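Local coordinates for pirin-like protein (PDB 2P17) that is of unknown function but belongs to the pirin family of bicupin proteins and binds one iron ion per subunit, at residues T179-L184 with E224-V229; M1-R6 with S217-G222; R5-V10 with D204-K209; E143-R148 with M172-G177. All coordinates share one frame; numbering follows the deposited sequence.

In the fold
All four contacts lie in or against the C-terminal cupin domain of a pirin, away from the iron site. Interactions 1 and 4 are antiparallel strand pairs bonded through the backbone, each with one buried face; they touch where V180 meets A145, I147 and V174. Interactions 2 and 3 share R5 and R6 of the N-terminal strand, which crosses to the C-terminal domain. In interaction 2 a serine, a histidine and two arginines bind this strand to the loop 217-222, whereas interaction 3, the surface contact, relies on aliphatic packing and two waters. Backbone bonding between E226 and both I3 and R5 ties interactions 1 and 2 together.

Interaction 1: residues T179-L184 with E224-V229; sequences TVVQDL and ETELNV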
loop_
_atom_site.group_PDB
_atom_site.type_symbol
_atom_site.label_atom_id
_atom_site.label_comp_id
_atom_site.label_asym_id
_atom_site.label_seq_id
_atom_site.Cartn_x
_atom_site.Cartn_y
_atom_site.Cartn_z
ATOM N N THR A 179 -6.288 20.743 -2.404
ATOM C CA THR A 179 -4.908 20.382 -2.101
ATOM C C THR A 179 -4.856 19.744 -0.717
ATOM O O THR A 179 -5.462 20.251 0.235
ATOM C CB THR A 179 -3.969 21.614 -2.174
ATOM O OG1 THR A 179 -4.003 22.149 -3.504
ATOM C CG2 THR A 179 -2.529 21.225 -1.841
ATOM N N VAL A 180 -4.132 18.627 -0.632
ATOM C CA VAL A 180 -3.942 17.853 0.600
ATOM C C VAL A 180 -2.449 17.706 0.822
ATOM O O VAL A 180 -1.685 17.591 -0.138
ATOM C CB VAL A 180 -4.555 16.422 0.472
ATOM C CG1 VAL A 180 -4.297 15.585 1.719
ATOM C CG2 VAL A 180 -6.041 16.488 0.218
ATOM N N VAL A 181 -2.039 17.693 2.087
ATOM C CA VAL A 181 -0.637 17.500 2.437
ATOM C C VAL A 181 -0.477 16.250 3.296
ATOM O O VAL A 181 -1.213 16.068 4.284
ATOM C CB VAL A 181 -0.099 18.710 3.241
ATOM C CG1 VAL A 181 1.332 18.487 3.656
ATOM C CG2 VAL A 181 -0.206 19.989 2.422
ATOM N N GLN A 182 0.472 15.395 2.920
ATOM C CA GLN A 182 0.896 14.279 3.769
ATOM C C GLN A 182 2.306 14.530 4.323
ATOM O O GLN A 182 3.242 14.772 3.554
ATOM C CB GLN A 182 0.871 12.976 2.975
ATOM C CG GLN A 182 1.430 11.787 3.747
ATOM C CD GLN A 182 0.561 11.355 4.913
ATOM O OE1 GLN A 182 -0.664 11.362 4.816
ATOM N NE2 GLN A 182 1.190 10.969 6.015
ATOM N N ASP A 183 2.447 14.448 5.647
ATOM C CA ASP A 183 3.756 14.543 6.318
ATOM C C ASP A 183 4.471 13.201 6.314
ATOM O O ASP A 183 3.839 12.155 6.480
ATOM C CB ASP A 183 3.597 15.021 7.766
ATOM C CG ASP A 183 2.630 14.159 8.561
ATOM O OD1 ASP A 183 1.520 13.880 8.058
ATOM O OD2 ASP A 183 2.987 13.756 9.690
ATOM N N LEU A 184 5.789 13.231 6.118
ATOM C CA LEU A 184 6.603 12.022 6.201
ATOM C C LEU A 184 7.926 12.333 6.855
ATOM O O LEU A 184 8.533 13.348 6.543
ATOM C CB LEU A 184 6.905 11.472 4.803
ATOM C CG LEU A 184 5.727 10.928 4.004
ATOM C CD1 LEU A 184 6.203 10.640 2.596
ATOM C CD2 LEU A 184 5.137 9.667 4.666
ATOM N N GLU A 224 11.703 16.959 8.645
ATOM C CA GLU A 224 10.256 16.901 8.524
ATOM C C GLU A 224 9.949 17.233 7.078
ATOM O O GLU A 224 10.283 18.320 6.603
ATOM C CB GLU A 224 9.572 17.863 9.523
ATOM C CG GLU A 224 9.657 17.387 10.990
ATOM C CD GLU A 224 9.020 18.338 12.032
ATOM O OE1 GLU A 224 8.495 19.412 11.651
ATOM O OE2 GLU A 224 9.056 18.002 13.255
ATOM N N THR A 225 9.377 16.267 6.351
ATOM C CA THR A 225 9.065 16.462 4.938
ATOM C C THR A 225 7.566 16.372 4.690
ATOM O O THR A 225 6.820 15.850 5.516
ATOM C CB THR A 225 9.777 15.441 3.999
ATOM O OG1 THR A 225 9.155 14.150 4.096
ATOM C CG2 THR A 225 11.292 15.338 4.293
ATOM N N GLU A 226 7.140 16.908 3.551
ATOM C CA GLU A 226 5.734 16.895 3.164
ATOM C C GLU A 226 5.590 16.567 1.690
ATOM O O GLU A 226 6.469 16.891 0.881
ATOM C CB GLU A 226 5.086 18.252 3.466
ATOM C CG GLU A 226 4.766 18.441 4.951
ATOM C CD GLU A 226 4.256 19.829 5.311
ATOM O OE1 GLU A 226 4.251 20.715 4.440
ATOM O OE2 GLU A 226 3.894 20.022 6.491
ATOM N N LEU A 227 4.493 15.891 1.356
ATOM C CA LEU A 227 4.100 15.716 -0.032
ATOM C C LEU A 227 2.762 16.378 -0.305
ATOM O O LEU A 227 1.746 16.047 0.325
ATOM C CB LEU A 227 4.016 14.246 -0.410
ATOM C CG LEU A 227 3.652 14.128 -1.894
ATOM C CD1 LEU A 227 4.912 14.082 -2.733
ATOM C CD2 LEU A 227 2.794 12.922 -2.158
ATOM N N ASN A 228 2.779 17.309 -1.253
ATOM C CA ASN A 228 1.586 18.021 -1.685
ATOM C C ASN A 228 0.852 17.264 -2.788
ATOM O O ASN A 228 1.473 16.728 -3.703
ATOM C CB ASN A 228 1.954 19.430 -2.181
ATOM C CG ASN A 228 2.507 20.320 -1.083
ATOM O OD1 ASN A 228 2.303 20.070 0.105
ATOM N ND2 ASN A 228 3.212 21.371 -1.480
ATOM N N VAL A 229 -0.471 17.213 -2.671
ATOM C CA VAL A 229 -1.336 16.547 -3.634
ATOM C C VAL A 229 -2.471 17.497 -3.996
ATOM O O VAL A 229 -3.182 17.963 -3.107
ATOM C CB VAL A 229 -1.980 15.271 -3.014
ATOM C CG1 VAL A 229 -3.032 14.676 -3.943
ATOM C CG2 VAL A 229 -0.909 14.228 -2.693
#
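L184 O takes two donors from one residue: T225 N, and T225 OG1 at 2.6 Å. The backbone N-H arrives nearly along the C=O axis, whereas the hydroxyl stands 39° above the carbonyl plane. T225 OG1 occupies the crowded position between N and carbonyl carbon (chi1 74°), which turns it toward L184 O, and it also accepts from R5 NE. Farther along, V180 and Q182 each exchange a pair of N-H...O bonds with V229 and L227; the shortest joins V180 N to V229 O at 2.7 Å. This is a regular antiparallel pairing of strands in the C-terminal cupin domain, a beta-barrel fold, with non-hydrogen-bonded pairs V181-N228 and D183-E226 in between. Side chains of V180, Q182, L184, T225, L227 and V229 share the buried face, where Q182 OE1 bonds to S154 and L227 rests on L239. Across the other face, V181 CG1, anti to its backbone N, sits 3.6 Å from E226 CD, the valine crossing the extended glutamate obliquely. V181 CG2 lies 3.4 Å from N228 OD1, with the two side chains alongside each other. E226 OE2 forms a salt bridge to K155, whose backbone N also bonds D183 OD1.

Interaction 2: residues M1-R6 with S217-G222; sequences MAIQRR and SRHNRG
At the N-terminal end of the long strand 3-19, the chain runs past the loop that leads from strand 212-216 to strand 224-231 in the C-terminal cupin domain. S217 clasps R6 through two bonds: R6 N points almost straight at S217 OG (2.9 Å, 172°), and S217 N returns a bond to R6 O. The serine hydroxyl, held between its own N and carbonyl carbon (chi1 50°), is also hydrogen-bonded to H219 NE2 at 2.8 Å, so it links the R6 backbone to the imidazole. R5 and H219 slide past each other in opposite directions, with R5 CG 3.6 Å from H219 NE2 and the guanidinium and ring planes 61° apart. H219 CD2 lies over one face of that guanidinium, while R5 NH1 reaches S217 O in a weak bond; R5 NE and NH2 are engaged by T225 and Y188. R6 bends at chi3 to lay its guanidinium against S217, whose CB stands 3.3 Å above the plane and toward the rim. I3 CG2 touches H219 ND1 at 3.6 Å. A serine side chain thus replaces a backbone acceptor as the antiparallel pairing of strands 3-19 and 212-216 runs out, where the N-terminal strand joins the cupin domain.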
loop_
_atom_site.group_PDB
_atom_site.type_symbol
_atom_site.label_atom_id
_atom_site.label_comp_id
_atom_site.label_asym_id
_atom_site.label_seq_id
_atom_site.Cartn_x
_atom_site.Cartn_y
_atom_site.Cartn_z
HETATM N N MSE A 1 7.444 25.983 4.218
HETATM C CA MSE A 1 7.848 25.567 5.590
HETATM C C MSE A 1 8.603 24.234 5.557
HETATM O O MSE A 1 9.828 24.244 5.443
HETATM C CB MSE A 1 6.633 25.509 6.511
HETATM C CG MSE A 1 6.928 25.374 7.987
HETATM SE SE MSE A 1 5.218 25.158 8.896
HETATM C CE MSE A 1 4.769 23.352 8.305
ATOM N N ALA A 2 7.897 23.101 5.636
ATOM C CA ALA A 2 8.564 21.789 5.656
ATOM C C ALA A 2 9.239 21.517 4.327
ATOM O O ALA A 2 8.871 22.086 3.302
ATOM C CB ALA A 2 7.588 20.665 5.992
ATOM N N ILE A 3 10.237 20.643 4.351
ATOM C CA ILE A 3 10.918 20.251 3.138
ATOM C C ILE A 3 9.904 19.541 2.240
ATOM O O ILE A 3 9.253 18.590 2.665
ATOM C CB ILE A 3 12.126 19.351 3.465
ATOM C CG1 ILE A 3 13.197 20.168 4.207
ATOM C CG2 ILE A 3 12.683 18.699 2.195
ATOM C CD1 ILE A 3 14.217 19.338 4.968
ATOM N N GLN A 4 9.755 20.033 1.013
ATOM C CA GLN A 4 8.789 19.489 0.057
ATOM C C GLN A 4 9.380 18.355 -0.765
ATOM O O GLN A 4 10.381 18.537 -1.474
ATOM C CB GLN A 4 8.295 20.588 -0.894
ATOM C CG GLN A 4 7.535 21.705 -0.203
ATOM C CD GLN A 4 6.322 21.198 0.546
ATOM O OE1 GLN A 4 5.469 20.506 -0.022
ATOM N NE2 GLN A 4 6.240 21.524 1.831
ATOM N N ARG A 5 8.751 17.186 -0.689
ATOM C CA ARG A 5 9.155 16.077 -1.539
ATOM C C ARG A 5 8.800 16.316 -3.006
ATOM O O ARG A 5 7.817 17.007 -3.315
ATOM C CB ARG A 5 8.537 14.775 -1.043
ATOM C CG ARG A 5 9.074 14.360 0.328
ATOM C CD ARG A 5 9.323 12.866 0.394
ATOM N NE ARG A 5 9.604 12.411 1.757
ATOM C CZ ARG A 5 10.107 11.208 2.047
ATOM N NH1 ARG A 5 10.400 10.337 1.081
ATOM N NH2 ARG A 5 10.309 10.850 3.304
ATOM N N ARG A 6 9.607 15.716 -3.877
ATOM C CA ARG A 6 9.433 15.741 -5.322
ATOM C C ARG A 6 9.034 14.342 -5.774
ATOM O O ARG A 6 9.254 13.357 -5.055
ATOM C CB ARG A 6 10.755 16.137 -6.005
ATOM C CG ARG A 6 11.127 17.604 -5.878
ATOM C CD ARG A 6 12.587 17.827 -6.233
ATOM N NE ARG A 6 13.470 17.443 -5.134
ATOM C CZ ARG A 6 14.219 16.343 -5.104
ATOM N NH1 ARG A 6 14.219 15.502 -6.128
ATOM N NH2 ARG A 6 14.979 16.092 -4.045
ATOM N N SER A 217 11.083 11.512 -3.811
ATOM C CA SER A 217 12.463 11.836 -3.480
ATOM C C SER A 217 12.817 11.364 -2.082
ATOM O O SER A 217 11.963 11.277 -1.213
ATOM C CB SER A 217 12.687 13.354 -3.568
ATOM O OG SER A 217 11.692 14.050 -2.834
ATOM N N ARG A 218 14.100 11.090 -1.889
ATOM C CA ARG A 218 14.633 10.701 -0.595
ATOM C C ARG A 218 15.213 11.895 0.136
ATOM O O ARG A 218 15.729 12.824 -0.490
ATOM C CB ARG A 218 15.731 9.659 -0.786
ATOM C CG ARG A 218 15.265 8.364 -1.463
ATOM C CD ARG A 218 14.359 7.521 -0.576
ATOM N NE ARG A 218 15.059 6.910 0.555
ATOM C CZ ARG A 218 15.703 5.732 0.538
ATOM N NH1 ARG A 218 15.781 4.994 -0.563
ATOM N NH2 ARG A 218 16.305 5.300 1.639
ATOM N N HIS A 219 15.109 11.864 1.464
ATOM C CA HIS A 219 15.606 12.943 2.297
ATOM C C HIS A 219 16.395 12.366 3.472
ATOM O O HIS A 219 16.695 11.179 3.490
ATOM C CB HIS A 219 14.434 13.851 2.692
ATOM C CG HIS A 219 13.741 14.420 1.498
ATOM N ND1 HIS A 219 14.129 15.606 0.917
ATOM C CD2 HIS A 219 12.765 13.914 0.707
ATOM C CE1 HIS A 219 13.394 15.828 -0.158
ATOM N NE2 HIS A 219 12.556 14.818 -0.305
ATOM N N ASN A 220 16.761 13.217 4.425
ATOM C CA ASN A 220 17.607 12.817 5.544
ATOM C C ASN A 220 16.813 12.474 6.782
ATOM O O ASN A 220 15.781 13.084 7.052
ATOM C CB ASN A 220 18.577 13.946 5.900
ATOM C CG ASN A 220 19.488 14.313 4.756
ATOM O OD1 ASN A 220 20.288 13.496 4.309
ATOM N ND2 ASN A 220 19.378 15.545 4.273
ATOM N N ARG A 221 17.314 11.513 7.553
ATOM C CA ARG A 221 16.725 11.208 8.854
ATOM C C ARG A 221 16.690 12.486 9.699
ATOM O O ARG A 221 17.632 13.294 9.682
ATOM C CB ARG A 221 17.539 10.126 9.566
ATOM C CG ARG A 221 16.908 9.593 10.845
ATOM C CD ARG A 221 17.887 8.733 11.636
ATOM N NE ARG A 221 17.330 8.371 12.937
ATOM C CZ ARG A 221 16.526 7.331 13.159
ATOM N NH1 ARG A 221 16.179 6.517 12.164
ATOM N NH2 ARG A 221 16.072 7.102 14.386
ATOM N N GLY A 222 15.584 12.670 10.411
ATOM C CA GLY A 222 15.414 13.833 11.274
ATOM C C GLY A 222 14.770 15.033 10.611
ATOM O O GLY A 222 14.431 16.005 11.288
#

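Interaction 3: residues R5-V10 with D204-K209; sequences RRIRRV and DNIEGK
I206 is the centre of this surface contact, meeting I7 and V10 from strand 3-19. I7 and I206 cross obliquely, and their branch carbons come together, I7 CB lying 4.0 Å from I206 CB. CG2 of I206, anti to its backbone N, carries the contact onward to V10, where it meets V10 CG2 at 3.8 Å. That methyl of V10 is anti to the carbonyl carbon (chi1 179° for its other branch), which brings it over to the isoleucine. Beside these aliphatic groups lies the D204 carboxylate: D204 OD2 is 3.5 Å from R6 CG, the two side chains running alongside each other in the same direction. The carboxylate thus touches the aliphatic part of the arginine, while R6 NE remains 5.2 Å from D204 OD2, too far for a direct ion pair.

Two waters form the next shell. Water 1 accepts from both I7 N and D204 N, at 3.1 Å from I7 N; water 2 donates to I7 O and to D204 OD2, the latter at 2.8 Å. The axes of strands 7-10 and 206-209 come no closer than 9.0 Å, at 41° to each other, so the N-terminal strand packs along this strand of the C-terminal cupin domain without pairing. Further out, I7 also packs on F201, F216 and L227, and V10 on Q212, while backbone bonds from R8 and R9 to F215 fix the course of the N-terminal strand. Apolar side chains join the two strands, waters tie I7 to the loop at D204, and the R6-D204 charges probably add only modest attraction.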
loop_
_atom_site.group_PDB
_atom_site.type_symbol
_atom_site.label_atom_id
_atom_site.label_comp_id
_atom_site.label_asym_id
_atom_site.label_seq_id
_atom_site.Cartn_x
_atom_site.Cartn_y
_atom_site.Cartn_z
ATOM N N ARG A 5 8.751 17.186 -0.689
ATOM C CA ARG A 5 9.155 16.077 -1.539
ATOM C C ARG A 5 8.800 16.316 -3.006
ATOM O O ARG A 5 7.817 17.007 -3.315
ATOM C CB ARG A 5 8.537 14.775 -1.043
ATOM C CG ARG A 5 9.074 14.360 0.328
ATOM C CD ARG A 5 9.323 12.866 0.394
ATOM N NE ARG A 5 9.604 12.411 1.757
ATOM C CZ ARG A 5 10.107 11.208 2.047
ATOM N NH1 ARG A 5 10.400 10.337 1.081
ATOM N NH2 ARG A 5 10.309 10.850 3.304
ATOM N N ARG A 6 9.607 15.716 -3.877
ATOM C CA ARG A 6 9.433 15.741 -5.322
ATOM C C ARG A 6 9.034 14.342 -5.774
ATOM O O ARG A 6 9.254 13.357 -5.055
ATOM C CB ARG A 6 10.755 16.137 -6.005
ATOM C CG ARG A 6 11.127 17.604 -5.878
ATOM C CD ARG A 6 12.587 17.827 -6.233
ATOM N NE ARG A 6 13.470 17.443 -5.134
ATOM C CZ ARG A 6 14.219 16.343 -5.104
ATOM N NH1 ARG A 6 14.219 15.502 -6.128
ATOM N NH2 ARG A 6 14.979 16.092 -4.045
ATOM N N ILE A 7 8.450 14.254 -6.965
ATOM C CA ILE A 7 8.224 12.985 -7.626
ATOM C C ILE A 7 9.440 12.663 -8.487
ATOM O O ILE A 7 9.733 13.368 -9.467
ATOM C CB ILE A 7 6.923 12.992 -8.474
ATOM C CG1 ILE A 7 5.697 13.321 -7.595
ATOM C CG2 ILE A 7 6.768 11.651 -9.221
ATOM C CD1 ILE A 7 5.581 12.480 -6.307
ATOM N N ARG A 8 10.162 11.616 -8.106
ATOM C CA ARG A 8 11.415 11.280 -8.783
ATOM C C ARG A 8 11.223 10.356 -9.982
ATOM O O ARG A 8 12.114 10.247 -10.833
ATOM C CB ARG A 8 12.430 10.694 -7.808
ATOM C CG ARG A 8 11.999 9.393 -7.168
ATOM C CD ARG A 8 13.074 8.800 -6.257
ATOM N NE ARG A 8 12.592 7.537 -5.718
ATOM C CZ ARG A 8 12.727 6.362 -6.326
ATOM N NH1 ARG A 8 13.385 6.286 -7.477
ATOM N NH2 ARG A 8 12.221 5.265 -5.779
ATOM N N ARG A 9 10.065 9.701 -10.058
ATOM C CA ARG A 9 9.776 8.793 -11.161
ATOM C C ARG A 9 8.288 8.514 -11.253
ATOM O O ARG A 9 7.609 8.417 -10.228
ATOM C CB ARG A 9 10.542 7.481 -10.975
ATOM C CG ARG A 9 10.343 6.478 -12.096
ATOM C CD ARG A 9 11.441 5.434 -12.134
ATOM N NE ARG A 9 11.478 4.608 -10.928
ATOM C CZ ARG A 9 10.694 3.558 -10.699
ATOM N NH1 ARG A 9 9.761 3.183 -11.572
ATOM N NH2 ARG A 9 10.838 2.870 -9.575
ATOM N N VAL A 10 7.778 8.386 -12.477
ATOM C CA VAL A 10 6.371 8.070 -12.710
ATOM C C VAL A 10 6.256 6.765 -13.497
ATOM O O VAL A 10 6.640 6.711 -14.673
ATOM C CB VAL A 10 5.641 9.191 -13.496
ATOM C CG1 VAL A 10 4.173 8.820 -13.739
ATOM C CG2 VAL A 10 5.778 10.538 -12.787
ATOM N N ASP A 204 7.153 20.048 -7.649
ATOM C CA ASP A 204 7.170 20.480 -9.044
ATOM C C ASP A 204 5.838 20.249 -9.764
ATOM O O ASP A 204 5.760 20.405 -10.988
ATOM C CB ASP A 204 8.294 19.769 -9.803
ATOM C CG ASP A 204 9.665 20.047 -9.221
ATOM O OD1 ASP A 204 10.006 21.236 -9.038
ATOM O OD2 ASP A 204 10.402 19.074 -8.946
ATOM N N ASN A 205 4.802 19.865 -9.017
ATOM C CA ASN A 205 3.467 19.661 -9.590
ATOM C C ASN A 205 3.472 18.694 -10.778
ATOM O O ASN A 205 2.926 18.980 -11.854
ATOM C CB ASN A 205 2.813 21.004 -9.956
ATOM C CG ASN A 205 2.613 21.902 -8.753
ATOM O OD1 ASN A 205 2.040 21.492 -7.755
ATOM N ND2 ASN A 205 3.071 23.140 -8.854
ATOM N N ILE A 206 4.098 17.541 -10.564
ATOM C CA ILE A 206 4.177 16.490 -11.570
ATOM C C ILE A 206 2.811 15.825 -11.728
ATOM O O ILE A 206 2.137 15.520 -10.739
ATOM C CB ILE A 206 5.252 15.442 -11.170
ATOM C CG1 ILE A 206 6.650 16.070 -11.148
ATOM C CG2 ILE A 206 5.216 14.198 -12.058
ATOM C CD1 ILE A 206 7.117 16.720 -12.471
ATOM N N GLU A 207 2.393 15.621 -12.974
ATOM C CA GLU A 207 1.089 15.040 -13.247
ATOM C C GLU A 207 1.091 13.563 -12.941
ATOM O O GLU A 207 2.078 12.865 -13.178
ATOM C CB GLU A 207 0.699 15.241 -14.716
ATOM C CG GLU A 207 0.367 16.681 -15.092
ATOM C CD GLU A 207 0.360 16.902 -16.589
ATOM O OE1 GLU A 207 0.385 15.907 -17.352
ATOM O OE2 GLU A 207 0.320 18.077 -17.007
ATOM N N GLY A 208 -0.031 13.097 -12.406
ATOM C CA GLY A 208 -0.261 11.675 -12.229
ATOM C C GLY A 208 -1.715 11.339 -12.490
ATOM O O GLY A 208 -2.611 12.127 -12.169
ATOM N N LYS A 209 -1.945 10.156 -13.050
ATOM C CA LYS A 209 -3.318 9.690 -13.304
ATOM C C LYS A 209 -3.491 8.226 -12.920
ATOM O O LYS A 209 -2.511 7.531 -12.642
ATOM C CB LYS A 209 -3.747 9.911 -14.760
ATOM C CG LYS A 209 -2.812 9.283 -15.745
ATOM C CD LYS A 209 -3.198 9.640 -17.179
HETATM O O HOH W 1 7.109 16.960 -7.715
HETATM O O HOH W 2 9.400 16.503 -9.135
#

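Interaction 4: residues E143-R148 with M172-G177; sequences EGATIR and MIVEPG
The carbonyl oxygen of I173 is gripped by one N-H and one CA-H. T146 N donates to I173 O at 3.0 Å, in the plane of the carbonyl, and A145 CA brings a CA-H...O contact to I173 O at 3.2 Å. The bond is returned by I173 N to T146 O, nearly along the C=O axis, so T146 and I173 form an antiparallel hydrogen-bonded pair. Two residues along, past the non-hydrogen-bonded pair A145-V174, E175 N donates to G144 O at 2.8 Å and 172°, extending the bonding as the chain turns at G144. E175 CG, anti to its carbonyl carbon (chi1 -54°), lies 3.3 Å from G144 O.

On the face shared by T146 and I173, the two side chains run alongside each other. T146 OG1 occupies the crowded position between N and carbonyl carbon (chi1 54°), which sets it 3.7 Å from I173 CB. The tip of that isoleucine, CD1, reaches the edge of the R148 guanidinium near its plane, and R148 NH1 also forms a salt bridge to E171. A145, I147, M172 and V174 point to the other, buried face. Here I147 CG1 meets M172 CG at 4.1 Å, the selenomethionine extending beyond CG, and A145 CB packs on V174 CG1.

Strand 145-149 pairs on its other side with strand 139-142, and strand 167-174 with strand 235-242. Within the cupin domain the buried face packs against strand 179-185, V180 touching A145, I147 and V174, while M172 reaches across to Q182, V229, L237 and L239.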
loop_
_atom_site.group_PDB
_atom_site.type_symbol
_atom_site.label_atom_id
_atom_site.label_comp_id
_atom_site.label_asym_id
_atom_site.label_seq_id
_atom_site.Cartn_x
_atom_site.Cartn_y
_atom_site.Cartn_z
ATOM N N GLU A 143 -11.955 19.822 4.289
ATOM C CA GLU A 143 -12.835 20.342 3.258
ATOM C C GLU A 143 -12.351 19.787 1.928
ATOM O O GLU A 143 -11.225 20.059 1.518
ATOM C CB GLU A 143 -12.799 21.873 3.250
ATOM C CG GLU A 143 -13.500 22.555 2.059
ATOM C CD GLU A 143 -13.287 24.064 2.037
ATOM O OE1 GLU A 143 -12.168 24.521 1.699
ATOM N N GLY A 144 -13.198 18.988 1.291
ATOM C CA GLY A 144 -12.912 18.438 -0.025
ATOM C C GLY A 144 -11.990 17.228 -0.033
ATOM O O GLY A 144 -11.552 16.796 -1.098
ATOM N N ALA A 145 -11.660 16.689 1.139
ATOM C CA ALA A 145 -10.812 15.488 1.160
ATOM C C ALA A 145 -10.965 14.639 2.409
ATOM O O ALA A 145 -11.222 15.145 3.502
ATOM C CB ALA A 145 -9.338 15.858 0.972
ATOM N N THR A 146 -10.768 13.341 2.238
ATOM C CA THR A 146 -10.636 12.445 3.376
ATOM C C THR A 146 -9.343 11.679 3.211
ATOM O O THR A 146 -8.978 11.282 2.102
ATOM C CB THR A 146 -11.804 11.469 3.532
ATOM O OG1 THR A 146 -11.994 10.743 2.325
ATOM C CG2 THR A 146 -13.094 12.198 3.867
ATOM N N ILE A 147 -8.625 11.537 4.315
ATOM C CA ILE A 147 -7.391 10.766 4.348
ATOM C C ILE A 147 -7.600 9.691 5.404
ATOM O O ILE A 147 -7.640 9.991 6.603
ATOM C CB ILE A 147 -6.164 11.639 4.688
ATOM C CG1 ILE A 147 -6.033 12.790 3.678
ATOM C CG2 ILE A 147 -4.893 10.785 4.711
ATOM C CD1 ILE A 147 -6.631 14.095 4.183
ATOM N N ARG A 148 -7.766 8.449 4.947
ATOM C CA ARG A 148 -8.034 7.308 5.819
ATOM C C ARG A 148 -6.711 6.627 6.114
ATOM O O ARG A 148 -5.955 6.303 5.210
ATOM C CB ARG A 148 -8.994 6.340 5.132
ATOM C CG ARG A 148 -9.471 5.203 6.002
ATOM C CD ARG A 148 -10.569 4.435 5.296
ATOM N NE ARG A 148 -11.803 5.220 5.191
ATOM C CZ ARG A 148 -12.261 5.820 4.089
ATOM N NH1 ARG A 148 -11.608 5.779 2.912
ATOM N NH2 ARG A 148 -13.401 6.494 4.178
HETATM N N MSE A 172 -6.338 8.390 0.132
HETATM C CA MSE A 172 -6.840 9.747 -0.062
HETATM C C MSE A 172 -7.935 9.763 -1.095
HETATM O O MSE A 172 -7.787 9.173 -2.167
HETATM C CB MSE A 172 -5.734 10.681 -0.527
HETATM C CG MSE A 172 -4.566 10.748 0.391
HETATM SE SE MSE A 172 -3.431 12.180 -0.216
HETATM C CE MSE A 172 -1.916 11.611 0.627
ATOM N N ILE A 173 -9.032 10.428 -0.753
ATOM C CA ILE A 173 -10.101 10.729 -1.696
ATOM C C ILE A 173 -10.209 12.249 -1.704
ATOM O O ILE A 173 -10.514 12.866 -0.676
ATOM C CB ILE A 173 -11.435 10.095 -1.297
ATOM C CG1 ILE A 173 -11.301 8.563 -1.188
ATOM C CG2 ILE A 173 -12.499 10.463 -2.329
ATOM C CD1 ILE A 173 -12.556 7.847 -0.646
ATOM N N VAL A 174 -9.932 12.840 -2.861
ATOM C CA VAL A 174 -9.738 14.285 -2.947
ATOM C C VAL A 174 -10.624 14.854 -4.045
ATOM O O VAL A 174 -10.604 14.368 -5.171
ATOM C CB VAL A 174 -8.256 14.622 -3.238
ATOM C CG1 VAL A 174 -8.015 16.117 -3.112
ATOM C CG2 VAL A 174 -7.314 13.876 -2.268
ATOM N N GLU A 175 -11.387 15.890 -3.709
ATOM C CA GLU A 175 -12.263 16.548 -4.680
ATOM C C GLU A 175 -11.446 17.447 -5.605
ATOM O O GLU A 175 -10.418 17.998 -5.194
ATOM C CB GLU A 175 -13.372 17.340 -3.966
ATOM C CG GLU A 175 -14.220 16.533 -2.958
ATOM C CD GLU A 175 -14.927 15.329 -3.566
ATOM O OE1 GLU A 175 -15.642 15.505 -4.574
ATOM O OE2 GLU A 175 -14.778 14.203 -3.028
ATOM N N PRO A 176 -11.895 17.605 -6.870
ATOM C CA PRO A 176 -11.156 18.436 -7.817
ATOM C C PRO A 176 -10.916 19.831 -7.256
ATOM O O PRO A 176 -11.846 20.439 -6.697
ATOM C CB PRO A 176 -12.086 18.518 -9.034
ATOM C CG PRO A 176 -12.962 17.339 -8.933
ATOM C CD PRO A 176 -13.101 17.007 -7.467
ATOM N N GLY A 177 -9.687 20.316 -7.394
ATOM C CA GLY A 177 -9.306 21.640 -6.909
ATOM C C GLY A 177 -8.772 21.693 -5.489
ATOM O O GLY A 177 -8.177 22.686 -5.082
#